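Side-chain contacts in glycosyl hydrolase 25 (Streptococcus pneumoniae, PDB 4FF5), which probably hydrolyses glycosidic bonds of bacterial cell-wall peptidoglycan and takes part in host-cell invasion as a virulence factor: residues H49-I54 and K253-T258; S203-S208 and D245-S250; E217-T222 and D227-T232. All blocks are in the same frame, centred on the assembly; numbering follows the deposited sequence.

Interaction 1 (H49-I54 and K253-T258); sequences HLDKPI and KNKEET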
ATOM      1  N   HIS A  49      -9.251   7.103 -15.976  1.00 30.95           N
ATOM      2  CA  HIS A  49      -9.799   7.010 -14.626  1.00 30.13           C
ATOM      3  C   HIS A  49      -8.989   7.755 -13.587  1.00 29.68           C
ATOM      4  O   HIS A  49      -9.218   7.594 -12.386  1.00 28.70           O
ATOM      5  CB  HIS A  49      -9.949   5.548 -14.227  1.00 29.79           C
ATOM      6  CG  HIS A  49     -11.075   4.834 -14.948  1.00 31.16           C
ATOM      7  ND1 HIS A  49     -11.241   3.504 -14.886  1.00 31.44           N
ATOM      8  CD2 HIS A  49     -12.092   5.321 -15.763  1.00 31.99           C
ATOM      9  CE1 HIS A  49     -12.325   3.152 -15.604  1.00 32.36           C
ATOM     10  NE2 HIS A  49     -12.845   4.268 -16.142  1.00 32.55           N
ATOM     11  N   LEU A  50      -8.069   8.598 -14.048  1.00 28.83           N
ATOM     12  CA  LEU A  50      -7.083   9.257 -13.186  1.00 29.14           C
ATOM     13  C   LEU A  50      -7.690  10.034 -12.007  1.00 28.66           C
ATOM     14  O   LEU A  50      -7.078  10.120 -10.957  1.00 28.50           O
ATOM     15  CB  LEU A  50      -6.174  10.161 -14.033  1.00 29.64           C
ATOM     16  CG  LEU A  50      -5.035  10.930 -13.380  1.00 30.18           C
ATOM     17  CD1 LEU A  50      -3.988   9.973 -12.850  1.00 28.66           C
ATOM     18  CD2 LEU A  50      -4.426  11.890 -14.391  1.00 31.20           C
ATOM     19  N   ASP A  51      -8.890  10.587 -12.165  1.00 30.16           N
ATOM     20  CA  ASP A  51      -9.501  11.323 -11.051  1.00 30.30           C
ATOM     21  C   ASP A  51     -10.361  10.472 -10.105  1.00 28.69           C
ATOM     22  O   ASP A  51     -10.944  10.980  -9.151  1.00 27.86           O
ATOM     23  CB  ASP A  51     -10.230  12.564 -11.552  1.00 33.66           C
ATOM     24  CG  ASP A  51      -9.272  13.594 -12.151  1.00 35.52           C
ATOM     25  OD1 ASP A  51      -8.083  13.652 -11.735  1.00 36.85           O
ATOM     26  OD2 ASP A  51      -9.705  14.343 -13.044  1.00 38.51           O
ATOM     27  N   LYS A  52     -10.406   9.169 -10.360  1.00 26.87           N
ATOM     28  CA  LYS A  52     -11.030   8.239  -9.441  1.00 25.65           C
ATOM     29  C   LYS A  52      -9.994   7.903  -8.353  1.00 24.05           C
ATOM     30  O   LYS A  52      -8.787   7.967  -8.599  1.00 23.43           O
ATOM     31  CB  LYS A  52     -11.503   6.995 -10.189  1.00 27.00           C
ATOM     32  CG  LYS A  52     -12.837   7.201 -10.904  1.00 28.89           C
ATOM     33  CD  LYS A  52     -12.929   6.388 -12.184  1.00 30.78           C
ATOM     34  CE  LYS A  52     -14.285   6.531 -12.875  1.00 31.83           C
ATOM     35  NZ  LYS A  52     -14.858   7.899 -12.757  1.00 32.23           N
ATOM     36  N   PRO A  53     -10.462   7.577  -7.140  1.00 23.31           N
ATOM     37  CA  PRO A  53      -9.526   7.438  -6.022  1.00 21.77           C
ATOM     38  C   PRO A  53      -8.683   6.158  -6.093  1.00 20.48           C
ATOM     39  O   PRO A  53      -9.035   5.217  -6.814  1.00 20.10           O
ATOM     40  CB  PRO A  53     -10.453   7.376  -4.812  1.00 22.40           C
ATOM     41  CG  PRO A  53     -11.715   6.807  -5.332  1.00 24.01           C
ATOM     42  CD  PRO A  53     -11.859   7.341  -6.730  1.00 23.88           C
ATOM     43  N   ILE A  54      -7.572   6.153  -5.359  1.00 19.01           N
ATOM     44  CA  ILE A  54      -6.757   4.957  -5.160  1.00 17.49           C
ATOM     45  C   ILE A  54      -7.159   4.329  -3.821  1.00 16.86           C
ATOM     46  O   ILE A  54      -7.199   5.016  -2.792  1.00 16.41           O
ATOM     47  CB  ILE A  54      -5.250   5.300  -5.157  1.00 17.42           C
ATOM     48  CG1 ILE A  54      -4.817   5.836  -6.545  1.00 17.72           C
ATOM     49  CG2 ILE A  54      -4.407   4.110  -4.687  1.00 16.43           C
ATOM     50  CD1 ILE A  54      -3.600   6.747  -6.465  1.00 18.52           C
ATOM     51  N   LYS A 253       2.142  17.312  -6.420  1.00 22.02           N
ATOM     52  CA  LYS A 253       2.891  16.623  -7.474  1.00 23.00           C
ATOM     53  C   LYS A 253       2.133  16.784  -8.788  1.00 23.45           C
ATOM     54  O   LYS A 253       0.956  17.142  -8.774  1.00 23.90           O
ATOM     55  CB  LYS A 253       3.047  15.125  -7.124  1.00 24.00           C
ATOM     56  CG  LYS A 253       3.914  14.839  -5.896  1.00 24.51           C
ATOM     57  CD  LYS A 253       5.384  15.034  -6.227  1.00 26.77           C
ATOM     58  CE  LYS A 253       6.261  14.864  -5.008  1.00 27.28           C
ATOM     59  NZ  LYS A 253       7.680  14.767  -5.442  1.00 28.61           N
ATOM     60  N   ASN A 254       2.788  16.536  -9.921  1.00 23.84           N
ATOM     61  CA  ASN A 254       2.051  16.388 -11.179  1.00 24.37           C
ATOM     62  C   ASN A 254       1.285  15.064 -11.126  1.00 23.74           C
ATOM     63  O   ASN A 254       1.893  14.001 -11.006  1.00 23.36           O
ATOM     64  CB  ASN A 254       2.980  16.392 -12.386  1.00 25.86           C
ATOM     65  CG  ASN A 254       2.246  16.096 -13.687  1.00 28.00           C
ATOM     66  OD1 ASN A 254       1.981  14.944 -14.026  1.00 28.78           O
ATOM     67  ND2 ASN A 254       1.917  17.147 -14.429  1.00 30.12           N
ATOM     68  N   LYS A 255      -0.034  15.124 -11.235  1.00 23.95           N
ATOM     69  CA  LYS A 255      -0.852  13.948 -10.971  1.00 23.90           C
ATOM     70  C   LYS A 255      -0.596  12.778 -11.932  1.00 24.90           C
ATOM     71  O   LYS A 255      -0.366  11.630 -11.492  1.00 23.77           O
ATOM     72  CB  LYS A 255      -2.338  14.301 -10.925  1.00 24.42           C
ATOM     73  CG  LYS A 255      -3.177  13.131 -10.453  1.00 23.59           C
ATOM     74  CD  LYS A 255      -4.593  13.551 -10.142  1.00 24.40           C
ATOM     75  CE  LYS A 255      -5.293  12.429  -9.399  1.00 23.98           C
ATOM     76  NZ  LYS A 255      -6.749  12.663  -9.311  1.00 25.01           N
ATOM     77  N   GLU A 256      -0.636  13.062 -13.229  1.00 25.69           N
ATOM     78  CA  GLU A 256      -0.392  12.037 -14.232  1.00 26.39           C
ATOM     79  C   GLU A 256       1.002  11.396 -14.119  1.00 25.92           C
ATOM     80  O   GLU A 256       1.118  10.172 -14.182  1.00 26.26           O
ATOM     81  CB  GLU A 256      -0.611  12.601 -15.635  1.00 28.37           C
ATOM     82  CG  GLU A 256      -0.774  11.521 -16.692  1.00 30.52           C
ATOM     83  CD  GLU A 256      -0.862  12.102 -18.084  1.00 33.35           C
ATOM     84  OE1 GLU A 256      -0.295  11.498 -19.017  1.00 35.69           O
ATOM     85  OE2 GLU A 256      -1.494  13.166 -18.236  1.00 35.26           O
ATOM     86  N   GLU A 257       2.050  12.203 -13.942  1.00 26.28           N
ATOM     87  CA  GLU A 257       3.425  11.666 -13.803  1.00 25.93           C
ATOM     88  C   GLU A 257       3.610  10.798 -12.567  1.00 24.14           C
ATOM     89  O   GLU A 257       4.294   9.775 -12.615  1.00 24.02           O
ATOM     90  CB  GLU A 257       4.474  12.783 -13.779  1.00 27.90           C
ATOM     91  CG  GLU A 257       4.850  13.311 -15.160  1.00 31.13           C
ATOM     92  CD  GLU A 257       5.770  14.519 -15.086  1.00 32.46           C
ATOM     93  OE1 GLU A 257       6.247  14.845 -13.964  1.00 31.65           O
ATOM     94  OE2 GLU A 257       6.023  15.135 -16.148  1.00 34.47           O
ATOM     95  N   THR A 258       3.015  11.231 -11.460  1.00 22.31           N
ATOM     96  CA  THR A 258       3.118  10.517 -10.190  1.00 20.59           C
ATOM     97  C   THR A 258       2.309   9.224 -10.196  1.00 20.50           C
ATOM     98  O   THR A 258       2.745   8.208  -9.658  1.00 19.83           O
ATOM     99  CB  THR A 258       2.737  11.428  -9.005  1.00 19.98           C
ATOM    100  OG1 THR A 258       3.564  12.605  -9.040  1.00 19.01           O
ATOM    101  CG2 THR A 258       2.982  10.718  -7.663  1.00 19.11           C
TER
HETATM  102  O   HOH W   1      -7.842  10.562  -7.800  1.00 20.72           O
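NZ of K255 is gripped by three acceptors: it donates to L50 O over 3.0 Å, to OD1 of D51 over 2.9 Å, and to water 1, which in turn donates to K52 O. The bond to D51 is also a salt bridge, and it uses the anti lone pair of OD1, the one turned away from OD2. The C=O...NZ angle at L50 O is 125°, with NZ tilted from the carbonyl plane. K255 gets there fully stretched, its CG anti to the backbone N (chi1 -172°) and every later torsion extended. The lysine's aliphatic stem is used as well: CG of K255 lies 4.0 Å from CD1 of L50, the two side chains sliding past each other in opposite directions.

In the TIM-barrel fold of this family, the pairing ties the type I turn H49-K52, which leads from helix 39-48 towards strand 54-57, to the first turn of the C-terminal helix 255-263. N254 is the N-cap of that helix; its OD1 takes the amide N-H of E257, N to OD1 2.7 Å, nearly straight at 167°. The other methyl of L50, CD2, rests 4.0 Å from CA of E256, whose side chain crosses the leucine at about a right angle. Further along the same helix, F259 also touches L50, while K255 leans in addition on I249 of strand 244-249.

Interaction 2 (S203-S208 and D245-S250); sequences SVWIPS and DINVIS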
ATOM      1  N   SER A 203       9.470   6.224  -2.977  1.00 16.62           N
ATOM      2  CA  SER A 203       8.262   7.028  -2.779  1.00 15.69           C
ATOM      3  C   SER A 203       7.837   7.033  -1.306  1.00 14.52           C
ATOM      4  O   SER A 203       8.230   6.154  -0.530  1.00 14.70           O
ATOM      5  CB  SER A 203       7.108   6.488  -3.631  1.00 15.80           C
ATOM      6  OG  SER A 203       5.968   7.345  -3.566  1.00 16.11           O
ATOM      7  N   VAL A 204       7.017   8.017  -0.942  1.00 14.04           N
ATOM      8  CA  VAL A 204       6.501   8.139   0.421  1.00 12.86           C
ATOM      9  C   VAL A 204       4.987   8.269   0.370  1.00 12.23           C
ATOM     10  O   VAL A 204       4.427   9.004  -0.463  1.00 12.51           O
ATOM     11  CB  VAL A 204       7.153   9.311   1.202  1.00 12.78           C
ATOM     12  CG1 VAL A 204       6.594   9.372   2.626  1.00 12.37           C
ATOM     13  CG2 VAL A 204       8.678   9.137   1.244  1.00 12.94           C
ATOM     14  N   TRP A 205       4.326   7.557   1.278  1.00 11.44           N
ATOM     15  CA  TRP A 205       2.883   7.526   1.336  1.00 11.24           C
ATOM     16  C   TRP A 205       2.526   7.851   2.754  1.00 11.21           C
ATOM     17  O   TRP A 205       3.097   7.258   3.685  1.00 11.10           O
ATOM     18  CB  TRP A 205       2.495   6.109   0.941  1.00 10.93           C
ATOM     19  CG  TRP A 205       1.067   5.701   1.064  1.00 10.79           C
ATOM     20  CD1 TRP A 205      -0.080   6.504   1.160  1.00 10.88           C
ATOM     21  CD2 TRP A 205       0.591   4.330   1.035  1.00 10.78           C
ATOM     22  NE1 TRP A 205      -1.212   5.709   1.207  1.00 11.22           N
ATOM     23  CE2 TRP A 205      -0.867   4.392   1.176  1.00 11.09           C
ATOM     24  CE3 TRP A 205       1.218   3.084   0.973  1.00 10.92           C
ATOM     25  CZ2 TRP A 205      -1.657   3.243   1.186  1.00 11.21           C
ATOM     26  CZ3 TRP A 205       0.410   1.934   1.002  1.00 10.74           C
ATOM     27  CH2 TRP A 205      -0.990   2.020   1.117  1.00 11.02           C
ATOM     28  N   ILE A 206       1.666   8.851   2.965  1.00 11.19           N
ATOM     29  CA  ILE A 206       1.410   9.317   4.345  1.00 11.60           C
ATOM     30  C   ILE A 206      -0.078   9.376   4.683  1.00 12.20           C
ATOM     31  O   ILE A 206      -0.872   9.967   3.935  1.00 12.37           O
ATOM     32  CB  ILE A 206       2.083  10.695   4.671  1.00 11.50           C
ATOM     33  CG1 ILE A 206       3.591  10.665   4.403  1.00 11.40           C
ATOM     34  CG2 ILE A 206       1.829  11.102   6.132  1.00 11.95           C
ATOM     35  CD1 ILE A 206       4.307  12.013   4.536  1.00 11.37           C
ATOM     36  N   PRO A 207      -0.464   8.782   5.836  1.00 12.56           N
ATOM     37  CA  PRO A 207      -1.860   8.931   6.256  1.00 12.86           C
ATOM     38  C   PRO A 207      -2.121  10.261   6.984  1.00 13.65           C
ATOM     39  O   PRO A 207      -1.283  10.720   7.764  1.00 13.59           O
ATOM     40  CB  PRO A 207      -2.054   7.765   7.222  1.00 12.69           C
ATOM     41  CG  PRO A 207      -0.676   7.579   7.855  1.00 12.53           C
ATOM     42  CD  PRO A 207       0.311   7.907   6.752  1.00 12.15           C
ATOM     43  N   SER A 208      -3.276  10.872   6.730  1.00 14.32           N
ATOM     44  CA  SER A 208      -3.741  11.983   7.581  1.00 15.20           C
ATOM     45  C   SER A 208      -5.250  12.101   7.406  1.00 15.62           C
ATOM     46  O   SER A 208      -5.708  12.441   6.326  1.00 15.09           O
ATOM     47  CB  SER A 208      -3.059  13.295   7.190  1.00 16.33           C
ATOM     48  OG  SER A 208      -3.490  14.361   8.016  1.00 18.15           O
ATOM     49  N   ASP A 245     -10.199   2.282   3.012  1.00 17.67           N
ATOM     50  CA  ASP A 245      -9.107   3.239   2.991  1.00 16.24           C
ATOM     51  C   ASP A 245      -9.042   3.866   1.612  1.00 15.86           C
ATOM     52  O   ASP A 245      -8.889   3.139   0.614  1.00 15.59           O
ATOM     53  CB  ASP A 245      -7.763   2.542   3.223  1.00 15.81           C
ATOM     54  CG  ASP A 245      -7.572   2.032   4.650  1.00 16.26           C
ATOM     55  OD1 ASP A 245      -6.594   1.268   4.872  1.00 15.98           O
ATOM     56  OD2 ASP A 245      -8.367   2.371   5.551  1.00 17.15           O
ATOM     57  N   ILE A 246      -9.073   5.204   1.553  1.00 15.20           N
ATOM     58  CA  ILE A 246      -8.969   5.909   0.277  1.00 15.45           C
ATOM     59  C   ILE A 246      -7.762   6.832   0.278  1.00 14.88           C
ATOM     60  O   ILE A 246      -7.427   7.456   1.298  1.00 14.71           O
ATOM     61  CB  ILE A 246     -10.222   6.754  -0.092  1.00 16.23           C
ATOM     62  CG1 ILE A 246     -11.515   6.015   0.243  1.00 17.33           C
ATOM     63  CG2 ILE A 246     -10.145   7.176  -1.562  1.00 16.55           C
ATOM     64  CD1 ILE A 246     -11.716   4.725  -0.514  1.00 18.66           C
ATOM     65  N   ASN A 247      -7.127   6.875  -0.885  1.00 14.72           N
ATOM     66  CA  ASN A 247      -5.891   7.587  -1.112  1.00 14.72           C
ATOM     67  C   ASN A 247      -6.022   8.502  -2.320  1.00 15.68           C
ATOM     68  O   ASN A 247      -6.815   8.248  -3.250  1.00 15.93           O
ATOM     69  CB  ASN A 247      -4.762   6.573  -1.372  1.00 14.12           C
ATOM     70  CG  ASN A 247      -4.650   5.538  -0.275  1.00 13.55           C
ATOM     71  OD1 ASN A 247      -4.010   5.774   0.740  1.00 13.28           O
ATOM     72  ND2 ASN A 247      -5.314   4.395  -0.455  1.00 13.29           N
ATOM     73  N   VAL A 248      -5.219   9.552  -2.334  1.00 16.06           N
ATOM     74  CA  VAL A 248      -5.107  10.384  -3.533  1.00 16.88           C
ATOM     75  C   VAL A 248      -3.623  10.719  -3.779  1.00 16.38           C
ATOM     76  O   VAL A 248      -2.846  10.819  -2.838  1.00 15.41           O
ATOM     77  CB  VAL A 248      -6.007  11.641  -3.402  1.00 17.68           C
ATOM     78  CG1 VAL A 248      -5.453  12.594  -2.343  1.00 17.24           C
ATOM     79  CG2 VAL A 248      -6.161  12.354  -4.736  1.00 19.19           C
ATOM     80  N   ILE A 249      -3.230  10.831  -5.048  1.00 17.06           N
ATOM     81  CA  ILE A 249      -1.935  11.438  -5.396  1.00 17.53           C
ATOM     82  C   ILE A 249      -1.891  12.865  -4.784  1.00 17.86           C
ATOM     83  O   ILE A 249      -2.867  13.614  -4.863  1.00 18.27           O
ATOM     84  CB  ILE A 249      -1.736  11.499  -6.936  1.00 18.44           C
ATOM     85  CG1 ILE A 249      -1.683  10.094  -7.585  1.00 18.52           C
ATOM     86  CG2 ILE A 249      -0.499  12.321  -7.315  1.00 18.64           C
ATOM     87  CD1 ILE A 249      -0.690   9.125  -6.979  1.00 17.83           C
ATOM     88  N   SER A 250      -0.778  13.242  -4.168  1.00 18.63           N
ATOM     89  CA  SER A 250      -0.679  14.575  -3.550  1.00 19.42           C
ATOM     90  C   SER A 250      -0.871  15.684  -4.596  1.00 20.93           C
ATOM     91  O   SER A 250      -0.261  15.618  -5.660  1.00 20.32           O
ATOM     92  CB  SER A 250       0.675  14.744  -2.864  1.00 19.78           C
ATOM     93  OG  SER A 250       0.912  16.119  -2.607  1.00 19.30           O
TER
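W205 reaches across to N247 with the nitrogen of its indole. From CB the side chain starts off with CG anti to the backbone N (chi1 173°), which carries the indole towards strand 244-249 and brings the pyrrole edge up to the asparagine. CD1 of W205 stays 4.0 Å from OD1 of N247. The next atom, NE1, makes the bond: it donates to OD1 of N247 at 2.8 Å, bent to 146° at the hydrogen. Past it, CE2 and CZ2 each lie 3.5 Å from OD1 of N247, which sits at the ring edge, close to the indole plane. Seen from the amide the geometry differs, because NE1 stands well above the carbonyl plane of N247, off a lone pair, and ring and amide planes are turned 69° apart. The rotation of the amide is fixed from its other end, where ND2 donates to I54 O and to OD1 of D56.

This buried bond passes over strand 228-232 on the inner side of the TIM barrel. Strands 203-207 and 244-249 are not adjacent; strand 228-232 runs between them, with Q230 against N247 and I228 against W205. The indole also packs edge-to-face with W152 and Y185, on strands 151-155 and 182-186, and touches D56 of strand 54-57.

Interaction 3 (E217-T222 and D227-T232); sequences ESSPKT and DIHQYT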
ATOM      1  N   GLU A 217      -9.935  15.874   4.307  1.00 26.46           N
ATOM      2  CA  GLU A 217     -10.128  17.023   5.199  1.00 28.61           C
ATOM      3  C   GLU A 217      -8.898  17.646   5.846  1.00 28.11           C
ATOM      4  O   GLU A 217      -8.989  18.733   6.428  1.00 28.65           O
ATOM      5  CB  GLU A 217     -11.234  16.751   6.216  1.00 32.24           C
ATOM      6  CG  GLU A 217     -10.890  15.772   7.305  1.00 33.73           C
ATOM      7  CD  GLU A 217     -12.032  15.617   8.280  1.00 35.62           C
ATOM      8  OE1 GLU A 217     -11.799  15.808   9.494  1.00 35.79           O
ATOM      9  OE2 GLU A 217     -13.164  15.328   7.826  1.00 37.18           O
ATOM     10  N   SER A 218      -7.768  16.962   5.765  1.00 25.55           N
ATOM     11  CA  SER A 218      -6.491  17.503   6.226  1.00 24.70           C
ATOM     12  C   SER A 218      -5.395  16.715   5.541  1.00 22.45           C
ATOM     13  O   SER A 218      -5.495  15.492   5.408  1.00 20.85           O
ATOM     14  CB  SER A 218      -6.341  17.438   7.758  1.00 27.52           C
ATOM     15  OG  SER A 218      -5.686  16.251   8.176  1.00 30.09           O
ATOM     16  N   SER A 219      -4.357  17.417   5.091  1.00 20.71           N
ATOM     17  CA  SER A 219      -3.229  16.787   4.414  1.00 19.67           C
ATOM     18  C   SER A 219      -2.062  16.588   5.375  1.00 18.36           C
ATOM     19  O   SER A 219      -2.015  17.223   6.441  1.00 18.48           O
ATOM     20  CB  SER A 219      -2.797  17.620   3.202  1.00 20.17           C
ATOM     21  OG  SER A 219      -3.890  17.817   2.324  1.00 21.21           O
ATOM     22  N   PRO A 220      -1.131  15.684   5.019  1.00 17.10           N
ATOM     23  CA  PRO A 220       0.002  15.392   5.908  1.00 16.82           C
ATOM     24  C   PRO A 220       0.726  16.648   6.409  1.00 17.17           C
ATOM     25  O   PRO A 220       1.053  17.524   5.611  1.00 16.82           O
ATOM     26  CB  PRO A 220       0.905  14.543   5.028  1.00 16.06           C
ATOM     27  CG  PRO A 220      -0.049  13.797   4.127  1.00 15.65           C
ATOM     28  CD  PRO A 220      -1.105  14.834   3.808  1.00 16.39           C
ATOM     29  N   LYS A 221       0.955  16.726   7.723  1.00 17.57           N
ATOM     30  CA  LYS A 221       1.538  17.921   8.342  1.00 18.79           C
ATOM     31  C   LYS A 221       3.063  17.850   8.312  1.00 18.13           C
ATOM     32  O   LYS A 221       3.726  17.709   9.345  1.00 17.39           O
ATOM     33  CB  LYS A 221       1.010  18.132   9.773  1.00 20.49           C
ATOM     34  CG  LYS A 221      -0.476  18.447   9.842  1.00 24.32           C
ATOM     35  CD  LYS A 221      -0.981  18.396  11.278  1.00 26.85           C
ATOM     36  CE  LYS A 221      -2.416  17.881  11.357  1.00 28.95           C
ATOM     37  NZ  LYS A 221      -3.401  18.989  11.242  1.00 31.34           N
ATOM     38  N   THR A 222       3.602  17.880   7.098  1.00 17.68           N
ATOM     39  CA  THR A 222       5.046  17.830   6.872  1.00 17.87           C
ATOM     40  C   THR A 222       5.404  18.552   5.586  1.00 17.94           C
ATOM     41  O   THR A 222       4.570  18.658   4.683  1.00 17.44           O
ATOM     42  CB  THR A 222       5.592  16.385   6.809  1.00 17.43           C
ATOM     43  OG1 THR A 222       7.004  16.436   6.570  1.00 17.83           O
ATOM     44  CG2 THR A 222       4.915  15.547   5.679  1.00 17.31           C
ATOM     45  N   ASP A 227       4.295  11.374  -2.228  1.00 15.99           N
ATOM     46  CA  ASP A 227       3.610  11.157  -3.497  1.00 16.02           C
ATOM     47  C   ASP A 227       2.124  10.878  -3.331  1.00 15.51           C
ATOM     48  O   ASP A 227       1.317  11.136  -4.228  1.00 15.12           O
ATOM     49  CB  ASP A 227       4.231   9.956  -4.213  1.00 16.72           C
ATOM     50  CG  ASP A 227       5.566  10.266  -4.834  1.00 17.85           C
ATOM     51  OD1 ASP A 227       5.870  11.449  -5.071  1.00 18.01           O
ATOM     52  OD2 ASP A 227       6.316   9.307  -5.114  1.00 19.04           O
ATOM     53  N   ILE A 228       1.750  10.316  -2.190  1.00 14.61           N
ATOM     54  CA  ILE A 228       0.386   9.795  -2.054  1.00 13.79           C
ATOM     55  C   ILE A 228      -0.058   9.917  -0.583  1.00 13.01           C
ATOM     56  O   ILE A 228       0.746   9.779   0.338  1.00 11.94           O
ATOM     57  CB  ILE A 228       0.287   8.354  -2.651  1.00 13.96           C
ATOM     58  CG1 ILE A 228      -1.137   7.774  -2.535  1.00 14.59           C
ATOM     59  CG2 ILE A 228       1.389   7.441  -2.108  1.00 13.79           C
ATOM     60  CD1 ILE A 228      -1.417   6.607  -3.474  1.00 16.02           C
ATOM     61  N   HIS A 229      -1.339  10.223  -0.410  1.00 12.79           N
ATOM     62  CA  HIS A 229      -1.939  10.593   0.864  1.00 12.68           C
ATOM     63  C   HIS A 229      -3.118   9.705   1.163  1.00 12.56           C
ATOM     64  O   HIS A 229      -4.105   9.654   0.409  1.00 12.97           O
ATOM     65  CB  HIS A 229      -2.324  12.075   0.803  1.00 13.27           C
ATOM     66  CG  HIS A 229      -3.253  12.543   1.902  1.00 13.44           C
ATOM     67  ND1 HIS A 229      -4.125  13.555   1.713  1.00 13.69           N
ATOM     68  CD2 HIS A 229      -3.411  12.126   3.234  1.00 13.33           C
ATOM     69  CE1 HIS A 229      -4.821  13.764   2.844  1.00 14.15           C
ATOM     70  NE2 HIS A 229      -4.380  12.898   3.778  1.00 13.42           N
ATOM     71  N   GLN A 230      -3.031   8.979   2.266  1.00 12.51           N
ATOM     72  CA  GLN A 230      -4.153   8.192   2.723  1.00 12.66           C
ATOM     73  C   GLN A 230      -5.080   9.089   3.542  1.00 13.66           C
ATOM     74  O   GLN A 230      -4.744   9.454   4.675  1.00 13.76           O
ATOM     75  CB  GLN A 230      -3.670   7.042   3.582  1.00 12.20           C
ATOM     76  CG  GLN A 230      -4.751   5.980   3.776  1.00 12.07           C
ATOM     77  CD  GLN A 230      -4.282   4.894   4.705  1.00 12.04           C
ATOM     78  OE1 GLN A 230      -4.041   5.149   5.907  1.00 11.81           O
ATOM     79  NE2 GLN A 230      -4.188   3.659   4.185  1.00 11.66           N
ATOM     80  N   TYR A 231      -6.233   9.462   2.985  1.00 14.59           N
ATOM     81  CA  TYR A 231      -7.008  10.543   3.615  1.00 15.73           C
ATOM     82  C   TYR A 231      -8.158  10.132   4.542  1.00 16.40           C
ATOM     83  O   TYR A 231      -8.672  10.963   5.292  1.00 16.34           O
ATOM     84  CB  TYR A 231      -7.462  11.595   2.588  1.00 16.65           C
ATOM     85  CG  TYR A 231      -8.539  11.170   1.590  1.00 17.47           C
ATOM     86  CD1 TYR A 231      -9.885  11.139   1.947  1.00 18.50           C
ATOM     87  CD2 TYR A 231      -8.199  10.854   0.270  1.00 18.28           C
ATOM     88  CE1 TYR A 231     -10.875  10.781   1.029  1.00 19.59           C
ATOM     89  CE2 TYR A 231      -9.175  10.504  -0.660  1.00 18.85           C
ATOM     90  CZ  TYR A 231     -10.500  10.481  -0.285  1.00 20.06           C
ATOM     91  OH  TYR A 231     -11.452  10.134  -1.225  1.00 21.75           O
ATOM     92  N   THR A 232      -8.570   8.863   4.480  1.00 16.49           N
ATOM     93  CA  THR A 232      -9.623   8.350   5.355  1.00 17.37           C
ATOM     94  C   THR A 232      -9.538   6.824   5.438  1.00 17.32           C
ATOM     95  O   THR A 232      -8.995   6.177   4.531  1.00 17.35           O
ATOM     96  CB  THR A 232     -11.040   8.797   4.882  1.00 18.30           C
ATOM     97  OG1 THR A 232     -12.009   8.437   5.857  1.00 19.56           O
ATOM     98  CG2 THR A 232     -11.414   8.169   3.533  1.00 18.58           C
TER
HETATM   99  O   HOH W   2      -8.133  13.784   5.296  1.00 17.33           O
HETATM  100  O   HOH W   3      -4.048  15.785  -0.108  1.00 21.34           O
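H229 points its imidazole from strand 228-232 into the loop segment S218-P220, its CG anti to the backbone N (chi1 166°), which sends the ring to the loop. This is the seventh strand of the TIM barrel, and the loop joins it to strand 203-207, so the contact folds a connection back over the strand it leads into. At the start of the loop, E217 meets the strand through water 2, which accepts from E217 N and lies within hydrogen-bonding distance of Y231 O. S218 follows, with its carbonyl O 3.2 Å from CE1 of H229, an approach oblique to the ring. NE2 of H229 is 3.3 Å from the same S218 O, but the angle is too poor for a hydrogen bond; that nitrogen bonds S208 O instead. The hydroxyl of S218 likewise pairs with S208, through its OG. Next comes S219, whose CA lies 3.8 Å from CE1 of H229, while water 3 links its OG to ND1 of H229, 2.9 Å from the water. Both ring nitrogens therefore have polar partners, one in the protein and one in solvent. P220 ends the contact with CD over the centre of the imidazole face, a CH-pi contact 3.6 Å from the H229 centroid and only 11° off the ring normal. The opposite face of H229 is met by CB of Y231, 3.3 Å above the ring plane but displaced toward its rim.

The three contacts nest along the chain: interaction 3 lies inside the loop closed by interaction 2, and that inside the much longer loop closed by interaction 1. Interactions 2 and 3 are close, their centres about 6 Å apart, and share one stretch of sheet, since strand 228-232 lies between 203-207 and 244-249. Interaction 1 sits at the surface, its centre about 12 Å from that of interaction 2 and 15 Å from that of interaction 3. It joins parts near the two ends of the modelled chain. All three thus lie around the last strands of the barrel, where 244-249 pairs with the first strand, 54-57.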